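Local coordinates for xylulose kinase (Bifidobacterium adolescentis ATCC 15703, PDB 3I8B), which probably phosphorylates D-xylulose to D-xylulose 5-phosphate at the expense of ATP, as a member of the FGGY carbohydrate kinase family, at residues V21-A35 with A51-V65. Numbering follows the deposited sequence.
Sequences VTDAETGELVRFGQA and AFQEAAEQAGGLDDV
Arg31 NH2 is shared between two acceptors, Asp64 OD1 at 2.7 Å and the backbone oxygen Gly61 O at 3.0 Å. Its neighbour NH1 reaches Asp64 OD2 at 2.9 Å, which makes an end-on, two-pronged salt bridge: each carboxylate oxygen offers its syn lone pair, and the two flat groups lie within 20° of one plane. NE of the same side chain donates in the guanidinium plane to Ala59 O (2.7 Å), so all three nitrogens are engaged and the group's rotation is fixed. A bend at chi3 (-70°) curls the arginine chain round Ala59 O and brings NE to it edge-on, while Val21 CG1 lies against one guanidinium face. Replacing Arg31 by a leucine would probably leave the Asp64 carboxylate without its countercharge and the carbonyls of Ala59 and Gly61 without these donors. Those carbonyls belong to the turn where helix 46-58 ends in a Schellman motif, with Gly60 at positive phi as the C-prime residue. Residues 51-58 of the helix run roughly antiparallel (150°) to residues 29-35, part of an outermost strand of the five-stranded sheet in the N-terminal domain, whose actin-like ATPase fold is shared by FGGY kinases. The backbones come close where Gly33 has no side chain: its CA sits 3.4 Å from Ala55 O, a CA-H...O contact, and a CB there would clash with that oxygen. Further along, the methyl of Ala35 packs against Ala51, Ala55 and the Glu54 carboxylate, and a water bridges Gln34 O and Glu54 OE2. The other methyl of Val21, CG2, meets Leu62 CD2 at 3.9 Å, and Leu6 of strand 6-12 touches Val21, Arg31 and Asp64.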
ATOM      1  N   VAL A  21       1.144  22.089  -2.618  1.00 12.10           N
ATOM      2  CA  VAL A  21       2.308  22.963  -2.663  1.00 10.61           C
ATOM      3  C   VAL A  21       2.712  23.265  -1.222  1.00 11.43           C
ATOM      4  O   VAL A  21       1.896  23.735  -0.414  1.00 13.14           O
ATOM      5  CB  VAL A  21       2.016  24.242  -3.450  1.00 12.98           C
ATOM      6  CG1 VAL A  21       3.256  25.135  -3.493  1.00 11.64           C
ATOM      7  CG2 VAL A  21       1.532  23.896  -4.861  1.00 11.15           C
ATOM      8  N   THR A  22       3.956  22.974  -0.868  1.00 10.69           N
ATOM      9  CA  THR A  22       4.307  23.072   0.540  1.00 12.67           C
ATOM     10  C   THR A  22       5.672  23.692   0.800  1.00 12.92           C
ATOM     11  O   THR A  22       6.572  23.638  -0.042  1.00 11.64           O
ATOM     12  CB  THR A  22       4.111  21.701   1.304  1.00 15.13           C
ATOM     13  OG1 THR A  22       5.338  21.211   1.848  1.00 15.09           O
ATOM     14  CG2 THR A  22       3.497  20.668   0.431  1.00  8.59           C
ATOM     15  N   ASP A  23       5.807  24.287   1.981  1.00 13.67           N
ATOM     16  CA  ASP A  23       7.057  24.914   2.401  1.00 11.43           C
ATOM     17  C   ASP A  23       8.123  23.849   2.639  1.00 14.13           C
ATOM     18  O   ASP A  23       7.937  22.946   3.456  1.00 14.68           O
ATOM     19  CB  ASP A  23       6.807  25.722   3.670  1.00 15.46           C
ATOM     20  CG  ASP A  23       8.013  26.525   4.098  1.00 15.17           C
ATOM     21  OD1 ASP A  23       8.995  25.922   4.566  1.00 14.12           O
ATOM     22  OD2 ASP A  23       7.970  27.760   3.966  1.00 16.19           O
ATOM     23  N   ALA A  24       9.232  23.942   1.912  1.00 12.13           N
ATOM     24  CA  ALA A  24      10.263  22.908   1.966  1.00 11.72           C
ATOM     25  C   ALA A  24      10.873  22.802   3.362  1.00 15.11           C
ATOM     26  O   ALA A  24      11.246  21.724   3.838  1.00 12.88           O
ATOM     27  CB  ALA A  24      11.342  23.196   0.947  1.00 11.63           C
ATOM     28  N   GLU A  25      10.971  23.931   4.034  1.00 15.96           N
ATOM     29  CA  GLU A  25      11.632  23.946   5.327  1.00 16.75           C
ATOM     30  C   GLU A  25      10.722  23.478   6.466  1.00 14.19           C
ATOM     31  O   GLU A  25      11.178  22.783   7.376  1.00 14.80           O
ATOM     32  CB  GLU A  25      12.177  25.342   5.597  1.00 17.76           C
ATOM     33  CG  GLU A  25      12.973  25.491   6.861  1.00 16.90           C
ATOM     34  CD  GLU A  25      13.523  26.894   6.960  1.00 19.41           C
ATOM     35  OE1 GLU A  25      12.907  27.724   7.665  1.00 21.55           O
ATOM     36  OE2 GLU A  25      14.541  27.172   6.294  1.00 18.21           O
ATOM     37  N   THR A  26       9.441  23.841   6.405  1.00 13.57           N
ATOM     38  CA  THR A  26       8.529  23.594   7.524  1.00 16.11           C
ATOM     39  C   THR A  26       7.465  22.519   7.298  1.00 16.22           C
ATOM     40  O   THR A  26       6.874  22.027   8.263  1.00 12.17           O
ATOM     41  CB  THR A  26       7.761  24.872   7.911  1.00 13.96           C
ATOM     42  OG1 THR A  26       6.876  25.233   6.843  1.00 14.01           O
ATOM     43  CG2 THR A  26       8.736  26.019   8.199  1.00 17.08           C
ATOM     44  N   GLY A  27       7.193  22.187   6.039  1.00 14.98           N
ATOM     45  CA  GLY A  27       6.105  21.270   5.721  1.00 12.74           C
ATOM     46  C   GLY A  27       4.743  21.946   5.688  1.00 15.92           C
ATOM     47  O   GLY A  27       3.725  21.301   5.419  1.00 11.78           O
ATOM     48  N   GLU A  28       4.715  23.249   5.968  1.00 17.76           N
ATOM     49  CA  GLU A  28       3.460  24.006   5.980  1.00 17.94           C
ATOM     50  C   GLU A  28       2.777  24.014   4.620  1.00 17.08           C
ATOM     51  O   GLU A  28       3.432  24.158   3.584  1.00 14.54           O
ATOM     52  CB  GLU A  28       3.694  25.455   6.423  1.00 17.95           C
ATOM     53  CG  GLU A  28       3.764  25.633   7.921  1.00 27.18           C
ATOM     54  CD  GLU A  28       3.887  27.094   8.319  1.00 41.60           C
ATOM     55  OE1 GLU A  28       3.040  27.904   7.866  1.00 38.75           O
ATOM     56  OE2 GLU A  28       4.832  27.426   9.077  1.00 39.17           O
ATOM     57  N   LEU A  29       1.459  23.868   4.633  1.00 15.36           N
ATOM     58  CA  LEU A  29       0.670  23.920   3.410  1.00 16.90           C
ATOM     59  C   LEU A  29       0.652  25.360   2.925  1.00 17.75           C
ATOM     60  O   LEU A  29       0.428  26.278   3.712  1.00 18.10           O
ATOM     61  CB  LEU A  29      -0.763  23.415   3.658  1.00 16.58           C
ATOM     62  CG  LEU A  29      -1.677  23.301   2.434  1.00 15.75           C
ATOM     63  CD1 LEU A  29      -2.674  22.156   2.594  1.00 22.45           C
ATOM     64  CD2 LEU A  29      -2.405  24.605   2.172  1.00 18.02           C
ATOM     65  N   VAL A  30       0.904  25.547   1.635  1.00 15.87           N
ATOM     66  CA  VAL A  30       0.942  26.874   1.027  1.00 13.35           C
ATOM     67  C   VAL A  30      -0.237  26.987   0.070  1.00 15.86           C
ATOM     68  O   VAL A  30      -1.041  27.904   0.183  1.00 13.39           O
ATOM     69  CB  VAL A  30       2.295  27.125   0.322  1.00 15.54           C
ATOM     70  CG1 VAL A  30       2.315  28.474  -0.406  1.00 17.47           C
ATOM     71  CG2 VAL A  30       3.424  27.068   1.343  1.00 15.68           C
ATOM     72  N   ARG A  31      -0.370  26.031  -0.844  1.00 14.87           N
ATOM     73  CA  ARG A  31      -1.566  25.952  -1.695  1.00 13.77           C
ATOM     74  C   ARG A  31      -1.994  24.494  -1.849  1.00 12.47           C
ATOM     75  O   ARG A  31      -1.202  23.580  -1.607  1.00 12.30           O
ATOM     76  CB  ARG A  31      -1.313  26.565  -3.071  1.00 11.73           C
ATOM     77  CG  ARG A  31      -0.588  27.906  -3.015  1.00 14.45           C
ATOM     78  CD  ARG A  31      -0.534  28.599  -4.375  1.00 12.57           C
ATOM     79  NE  ARG A  31       0.360  27.929  -5.320  1.00 17.21           N
ATOM     80  CZ  ARG A  31       1.656  28.209  -5.480  1.00 17.36           C
ATOM     81  NH1 ARG A  31       2.256  29.149  -4.746  1.00 14.92           N
ATOM     82  NH2 ARG A  31       2.361  27.535  -6.378  1.00 14.69           N
ATOM     83  N   PHE A  32      -3.239  24.279  -2.255  1.00 15.34           N
ATOM     84  CA  PHE A  32      -3.776  22.918  -2.406  1.00 14.77           C
ATOM     85  C   PHE A  32      -4.785  22.876  -3.539  1.00 13.08           C
ATOM     86  O   PHE A  32      -5.434  23.884  -3.841  1.00 13.20           O
ATOM     87  CB  PHE A  32      -4.424  22.463  -1.103  1.00 14.98           C
ATOM     88  CG  PHE A  32      -4.878  21.018  -1.108  1.00 13.76           C
ATOM     89  CD1 PHE A  32      -6.200  20.690  -1.378  1.00 15.28           C
ATOM     90  CD2 PHE A  32      -3.997  20.003  -0.782  1.00 16.36           C
ATOM     91  CE1 PHE A  32      -6.624  19.366  -1.369  1.00 16.75           C
ATOM     92  CE2 PHE A  32      -4.409  18.676  -0.764  1.00 14.81           C
ATOM     93  CZ  PHE A  32      -5.725  18.360  -1.056  1.00 15.02           C
ATOM     94  N   GLY A  33      -4.908  21.714  -4.173  1.00 12.40           N
ATOM     95  CA  GLY A  33      -5.852  21.531  -5.264  1.00 11.94           C
ATOM     96  C   GLY A  33      -6.147  20.052  -5.453  1.00 15.80           C
ATOM     97  O   GLY A  33      -5.335  19.195  -5.089  1.00 10.25           O
ATOM     98  N   GLN A  34      -7.309  19.745  -6.020  1.00 13.30           N
ATOM     99  CA  GLN A  34      -7.770  18.363  -6.078  1.00 14.13           C
ATOM    100  C   GLN A  34      -8.763  18.195  -7.227  1.00 14.60           C
ATOM    101  O   GLN A  34      -9.530  19.117  -7.536  1.00 13.17           O
ATOM    102  CB  GLN A  34      -8.418  17.976  -4.735  1.00 14.99           C
ATOM    103  CG  GLN A  34      -9.090  16.596  -4.707  1.00 25.36           C
ATOM    104  CD  GLN A  34      -9.691  16.252  -3.346  1.00 25.62           C
ATOM    105  OE1 GLN A  34     -10.646  15.478  -3.255  1.00 35.10           O
ATOM    106  NE2 GLN A  34      -9.128  16.817  -2.288  1.00 21.40           N
ATOM    107  N   ALA A  35      -8.735  17.028  -7.865  1.00 12.83           N
ATOM    108  CA  ALA A  35      -9.666  16.714  -8.943  1.00 12.64           C
ATOM    109  C   ALA A  35      -9.998  15.231  -8.917  1.00 12.85           C
ATOM    110  O   ALA A  35      -9.203  14.430  -8.431  1.00 11.69           O
ATOM    111  CB  ALA A  35      -9.079  17.099 -10.284  1.00 10.74           C
ATOM    112  N   ALA A  51      -6.775  14.871 -14.427  1.00 12.42           N
ATOM    113  CA  ALA A  51      -6.992  15.179 -13.022  1.00 12.43           C
ATOM    114  C   ALA A  51      -5.782  15.897 -12.419  1.00 12.62           C
ATOM    115  O   ALA A  51      -5.947  16.867 -11.673  1.00  8.95           O
ATOM    116  CB  ALA A  51      -7.330  13.924 -12.228  1.00 10.40           C
ATOM    117  N   PHE A  52      -4.573  15.431 -12.727  1.00  9.05           N
ATOM    118  CA  PHE A  52      -3.383  16.128 -12.240  1.00 11.26           C
ATOM    119  C   PHE A  52      -3.347  17.591 -12.688  1.00 10.33           C
ATOM    120  O   PHE A  52      -3.060  18.484 -11.900  1.00 12.79           O
ATOM    121  CB  PHE A  52      -2.081  15.452 -12.681  1.00  9.61           C
ATOM    122  CG  PHE A  52      -0.874  16.319 -12.475  1.00 10.33           C
ATOM    123  CD1 PHE A  52      -0.342  16.498 -11.202  1.00  6.72           C
ATOM    124  CD2 PHE A  52      -0.280  16.972 -13.549  1.00  8.34           C
ATOM    125  CE1 PHE A  52       0.765  17.314 -11.005  1.00  7.82           C
ATOM    126  CE2 PHE A  52       0.815  17.783 -13.356  1.00  9.24           C
ATOM    127  CZ  PHE A  52       1.345  17.952 -12.081  1.00  5.94           C
ATOM    128  N   GLN A  53      -3.621  17.812 -13.965  1.00  9.77           N
ATOM    129  CA  GLN A  53      -3.579  19.140 -14.533  1.00 13.50           C
ATOM    130  C   GLN A  53      -4.584  20.063 -13.852  1.00 14.18           C
ATOM    131  O   GLN A  53      -4.247  21.186 -13.521  1.00 11.61           O
ATOM    132  CB  GLN A  53      -3.884  19.080 -16.022  1.00 15.10           C
ATOM    133  CG  GLN A  53      -2.661  18.944 -16.907  1.00 21.47           C
ATOM    134  CD  GLN A  53      -2.718  19.911 -18.081  1.00 34.75           C
ATOM    135  OE1 GLN A  53      -3.765  20.084 -18.731  1.00 33.13           O
ATOM    136  NE2 GLN A  53      -1.596  20.558 -18.352  1.00 28.98           N
ATOM    137  N   GLU A  54      -5.805  19.568 -13.646  1.00 12.33           N
ATOM    138  CA  GLU A  54      -6.872  20.359 -13.041  1.00 15.44           C
ATOM    139  C   GLU A  54      -6.564  20.617 -11.570  1.00 13.79           C
ATOM    140  O   GLU A  54      -6.797  21.710 -11.053  1.00 13.66           O
ATOM    141  CB  GLU A  54      -8.225  19.644 -13.199  1.00 12.78           C
ATOM    142  CG  GLU A  54      -9.392  20.310 -12.459  1.00 17.05           C
ATOM    143  CD  GLU A  54     -10.600  19.389 -12.303  1.00 27.37           C
ATOM    144  OE1 GLU A  54     -10.819  18.526 -13.197  1.00 27.90           O
ATOM    145  OE2 GLU A  54     -11.328  19.534 -11.286  1.00 22.26           O
ATOM    146  N   ALA A  55      -6.012  19.606 -10.906  1.00 13.48           N
ATOM    147  CA  ALA A  55      -5.608  19.710  -9.508  1.00  9.98           C
ATOM    148  C   ALA A  55      -4.500  20.732  -9.331  1.00 12.28           C
ATOM    149  O   ALA A  55      -4.548  21.554  -8.406  1.00 12.75           O
ATOM    150  CB  ALA A  55      -5.149  18.349  -8.979  1.00 11.08           C
ATOM    151  N   ALA A  56      -3.488  20.666 -10.201  1.00 12.01           N
ATOM    152  CA  ALA A  56      -2.355  21.601 -10.135  1.00 12.40           C
ATOM    153  C   ALA A  56      -2.775  23.056 -10.404  1.00 12.17           C
ATOM    154  O   ALA A  56      -2.275  23.990  -9.772  1.00 11.92           O
ATOM    155  CB  ALA A  56      -1.255  21.177 -11.113  1.00 13.37           C
ATOM    156  N   GLU A  57      -3.678  23.240 -11.363  1.00 12.39           N
ATOM    157  CA  GLU A  57      -4.231  24.555 -11.663  1.00 13.97           C
ATOM    158  C   GLU A  57      -4.982  25.113 -10.455  1.00 15.29           C
ATOM    159  O   GLU A  57      -4.839  26.285 -10.116  1.00 12.57           O
ATOM    160  CB  GLU A  57      -5.158  24.481 -12.884  1.00 17.89           C
ATOM    161  CG  GLU A  57      -4.417  24.489 -14.213  1.00 14.97           C
ATOM    162  CD  GLU A  57      -3.584  25.759 -14.392  1.00 24.70           C
ATOM    163  OE1 GLU A  57      -4.166  26.844 -14.624  1.00 26.37           O
ATOM    164  OE2 GLU A  57      -2.344  25.675 -14.303  1.00 20.44           O
ATOM    165  N   GLN A  58      -5.789  24.272  -9.816  1.00 10.68           N
ATOM    166  CA  GLN A  58      -6.521  24.678  -8.624  1.00 15.26           C
ATOM    167  C   GLN A  58      -5.565  25.064  -7.499  1.00 15.35           C
ATOM    168  O   GLN A  58      -5.877  25.928  -6.677  1.00 11.98           O
ATOM    169  CB  GLN A  58      -7.484  23.576  -8.150  1.00 16.52           C
ATOM    170  CG  GLN A  58      -8.377  24.048  -6.999  1.00 17.01           C
ATOM    171  CD  GLN A  58      -9.409  23.029  -6.569  1.00 20.53           C
ATOM    172  OE1 GLN A  58     -10.612  23.276  -6.661  1.00 27.18           O
ATOM    173  NE2 GLN A  58      -8.950  21.887  -6.088  1.00 14.29           N
ATOM    174  N   ALA A  59      -4.400  24.418  -7.477  1.00 13.42           N
ATOM    175  CA  ALA A  59      -3.368  24.714  -6.490  1.00 15.19           C
ATOM    176  C   ALA A  59      -2.515  25.917  -6.906  1.00 13.26           C
ATOM    177  O   ALA A  59      -1.486  26.178  -6.295  1.00 14.15           O
ATOM    178  CB  ALA A  59      -2.469  23.490  -6.262  1.00 12.48           C
ATOM    179  N   GLY A  60      -2.937  26.619  -7.953  1.00 13.34           N
ATOM    180  CA  GLY A  60      -2.272  27.841  -8.381  1.00 16.49           C
ATOM    181  C   GLY A  60      -1.024  27.630  -9.224  1.00 13.38           C
ATOM    182  O   GLY A  60      -0.158  28.506  -9.305  1.00 12.62           O
ATOM    183  N   GLY A  61      -0.922  26.470  -9.867  1.00 11.56           N
ATOM    184  CA  GLY A  61       0.237  26.191 -10.697  1.00 10.46           C
ATOM    185  C   GLY A  61       1.446  25.833  -9.865  1.00 12.24           C
ATOM    186  O   GLY A  61       1.397  25.883  -8.631  1.00 11.56           O
ATOM    187  N   LEU A  62       2.530  25.471 -10.550  1.00 13.02           N
ATOM    188  CA  LEU A  62       3.755  25.013  -9.916  1.00  9.63           C
ATOM    189  C   LEU A  62       4.985  25.773 -10.448  1.00 11.50           C
ATOM    190  O   LEU A  62       6.108  25.274 -10.377  1.00 12.20           O
ATOM    191  CB  LEU A  62       3.940  23.516 -10.179  1.00  9.79           C
ATOM    192  CG  LEU A  62       2.761  22.587  -9.887  1.00  9.08           C
ATOM    193  CD1 LEU A  62       3.032  21.164 -10.361  1.00 11.62           C
ATOM    194  CD2 LEU A  62       2.450  22.617  -8.403  1.00  7.66           C
ATOM    195  N   ASP A  63       4.772  26.966 -10.988  1.00 11.39           N
ATOM    196  CA  ASP A  63       5.862  27.735 -11.584  1.00 11.51           C
ATOM    197  C   ASP A  63       6.921  28.101 -10.542  1.00 11.40           C
ATOM    198  O   ASP A  63       8.075  28.336 -10.890  1.00 10.67           O
ATOM    199  CB  ASP A  63       5.350  29.030 -12.205  1.00 13.00           C
ATOM    200  CG  ASP A  63       4.460  28.808 -13.402  1.00 16.74           C
ATOM    201  OD1 ASP A  63       4.476  27.703 -14.008  1.00 16.95           O
ATOM    202  OD2 ASP A  63       3.747  29.774 -13.749  1.00 16.61           O
ATOM    203  N   ASP A  64       6.519  28.162  -9.276  1.00  9.81           N
ATOM    204  CA  ASP A  64       7.433  28.532  -8.198  1.00 10.84           C
ATOM    205  C   ASP A  64       7.913  27.332  -7.381  1.00 11.70           C
ATOM    206  O   ASP A  64       8.373  27.488  -6.246  1.00 10.42           O
ATOM    207  CB  ASP A  64       6.775  29.562  -7.273  1.00 14.38           C
ATOM    208  CG  ASP A  64       5.422  29.090  -6.722  1.00 14.08           C
ATOM    209  OD1 ASP A  64       4.959  27.986  -7.086  1.00 13.63           O
ATOM    210  OD2 ASP A  64       4.810  29.840  -5.928  1.00 12.30           O
ATOM    211  N   VAL A  65       7.820  26.137  -7.961  1.00  9.87           N
ATOM    212  CA  VAL A  65       8.136  24.922  -7.225  1.00  9.78           C
ATOM    213  C   VAL A  65       9.489  24.334  -7.652  1.00 11.37           C
ATOM    214  O   VAL A  65       9.769  24.213  -8.847  1.00 10.31           O
ATOM    215  CB  VAL A  65       6.987  23.888  -7.363  1.00 13.08           C
ATOM    216  CG1 VAL A  65       7.365  22.567  -6.742  1.00  8.84           C
ATOM    217  CG2 VAL A  65       5.706  24.451  -6.729  1.00 12.09           C
TER
HETATM  218  O   HOH W   1     -10.859  20.637  -8.984  1.00 24.99           O